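Local coordinates for putative carbonic anhydrase (Streptococcus mutans, PDB 3LAS) that catalyses the reversible hydration of carbon dioxide to hydrogencarbonate as a zinc-dependent carbonic anhydrase of the beta class, at the interface of chains A and B. Numbering follows the deposited sequence. Chains: chain A/B, Putative carbonic anhydrase.

The interface of chains A and B. Residues chain A 26-27, 29, 53-57; chain B 40-42.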
# COMPACT_ATOMS: atom_id res chain seq x y z
N PRO A 26 -8.41 -5.46 17.12
CA PRO A 26 -7.23 -6.36 17.17
C PRO A 26 -6.27 -6.16 15.98
O PRO A 26 -6.70 -5.78 14.86
CB PRO A 26 -7.86 -7.77 17.07
CG PRO A 26 -9.18 -7.56 16.38
CD PRO A 26 -9.68 -6.15 16.86
N LEU A 27 -5.01 -6.45 16.20
CA LEU A 27 -4.02 -6.36 15.16
C LEU A 27 -4.31 -7.37 14.03
O LEU A 27 -4.07 -7.09 12.86
CB LEU A 27 -2.70 -6.68 15.81
CG LEU A 27 -1.45 -6.22 15.12
CD1 LEU A 27 -1.38 -5.10 14.08
CD2 LEU A 27 -0.16 -6.24 16.03
N PRO A 29 -6.34 -8.96 11.22
CA PRO A 29 -7.55 -8.54 10.51
C PRO A 29 -8.69 -9.51 10.64
O PRO A 29 -8.48 -10.71 10.50
CB PRO A 29 -7.04 -8.44 9.04
CG PRO A 29 -5.56 -8.11 9.16
CD PRO A 29 -5.16 -9.00 10.35
N LEU A 53 -13.62 -0.92 9.38
CA LEU A 53 -12.37 -0.75 10.00
C LEU A 53 -11.91 -2.03 10.70
O LEU A 53 -12.71 -2.67 11.40
CB LEU A 53 -12.45 0.45 10.98
CG LEU A 53 -11.11 1.07 11.38
CD1 LEU A 53 -10.45 1.75 10.13
CD2 LEU A 53 -11.29 2.11 12.50
N GLY A 54 -10.67 -2.47 10.49
CA GLY A 54 -10.13 -3.70 11.02
C GLY A 54 -10.34 -4.95 10.19
O GLY A 54 -9.93 -6.03 10.61
N ASP A 55 -11.01 -4.82 9.04
CA ASP A 55 -11.34 -6.04 8.28
C ASP A 55 -10.21 -6.70 7.55
O ASP A 55 -10.11 -7.94 7.59
CB ASP A 55 -12.47 -5.79 7.26
CG ASP A 55 -13.86 -5.88 7.84
OD1 ASP A 55 -14.00 -6.24 9.03
OD2 ASP A 55 -14.80 -5.63 7.07
N ALA A 56 -9.37 -5.96 6.83
CA ALA A 56 -8.39 -6.61 5.92
C ALA A 56 -7.12 -5.79 5.84
O ALA A 56 -7.15 -4.52 5.89
CB ALA A 56 -9.00 -6.67 4.53
N HIS A 57 -5.98 -6.45 5.66
CA HIS A 57 -4.77 -5.76 5.31
C HIS A 57 -4.82 -5.25 3.87
O HIS A 57 -5.40 -5.91 2.98
CB HIS A 57 -3.52 -6.70 5.44
CG HIS A 57 -3.08 -6.85 6.85
ND1 HIS A 57 -2.57 -8.02 7.38
CD2 HIS A 57 -3.11 -5.95 7.86
CE1 HIS A 57 -2.20 -7.80 8.64
NE2 HIS A 57 -2.58 -6.55 8.98
N ASP B 40 -1.85 -2.01 7.89
CA ASP B 40 -2.72 -2.28 9.03
C ASP B 40 -4.19 -2.11 8.70
O ASP B 40 -4.63 -1.05 8.22
CB ASP B 40 -2.31 -1.39 10.21
CG ASP B 40 -2.93 -1.85 11.50
OD1 ASP B 40 -4.11 -1.46 11.73
OD2 ASP B 40 -2.20 -2.52 12.28
N SER B 41 -4.99 -3.14 9.02
CA SER B 41 -6.44 -3.13 8.76
C SER B 41 -7.22 -2.08 9.50
O SER B 41 -8.36 -1.81 9.08
CB SER B 41 -6.92 -4.53 9.09
OG SER B 41 -6.94 -4.77 10.49
N ARG B 42 -6.59 -1.51 10.53
CA ARG B 42 -7.32 -0.50 11.37
C ARG B 42 -6.98 0.90 10.97
O ARG B 42 -7.37 1.83 11.67
CB ARG B 42 -6.90 -0.70 12.82
CG ARG B 42 -7.13 -2.16 13.26
CD ARG B 42 -6.42 -2.48 14.61
NE ARG B 42 -4.98 -2.37 14.40
CZ ARG B 42 -4.09 -2.49 15.38
NH1 ARG B 42 -4.46 -2.72 16.65
NH2 ARG B 42 -2.83 -2.25 15.10
O HOH W 1 -9.34 -2.86 6.67
O HOH W 2 -4.21 -5.02 11.18
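B:Ser41 pushes into a pocket of chain A lined by A:Pro29, A:Gly54, A:Ala56 and A:His57. Its carbonyl O takes a hydrogen bond from A:Gly54 N at 2.8 Å. The donor stands above the carbonyl plane, 52° out of it. Water 1 meets the same oxygen and links it to the backbone N and O of A:Ala56. The B:Ser41 hydroxyl lies between its own backbone N and carbonyl carbon (chi1 72°), which turns OG toward A:Gly54. Its bond to A:Gly54 O, 3.3 Å from OG, is weak. Water 2 lies 2.8 Å from B:Ser41 OG and also meets B:Ser41 N, A:Leu27 O and A:His57 NE2. A:Pro29 CG sits over the centre of the A:His57 imidazole, while ring atom CD2 points at the B:Ser41 backbone.

B:Arg42 crosses A:Leu27 obliquely, and its CD meets A:Pro26 O. Its guanidinium turns one face to A:Leu27 CA, 3.9 Å above the plane. Its edge grips the B:Asp40 carboxylate side-on. NE gives a nearly straight bond, 167° at H, to the syn lone pair of B:Asp40 OD1, and NH2 makes a salt bridge to OD2 at 2.9 Å. B:Arg42 N also donates to OD1, from the anti side and tilted out of the carboxylate plane. These bonds fix the carboxylate's rotation. A:Leu27 CD1 reaches both groups, 3.2 Å from B:Asp40 OD2. A:Leu53 CD1 packs against the B:Arg42 carbonyl.

B:Asp40 and B:Arg42 form the Asp-Arg dyad of beta-class enzymes, beside the active-site zinc. The dyad follows strand 33-38 of chain B. It faces the loop with A:Pro26 and A:Leu27, while B:Ser41 between them meets the loop before strand 56-61 and the start of that strand, within a two-fold symmetric interface.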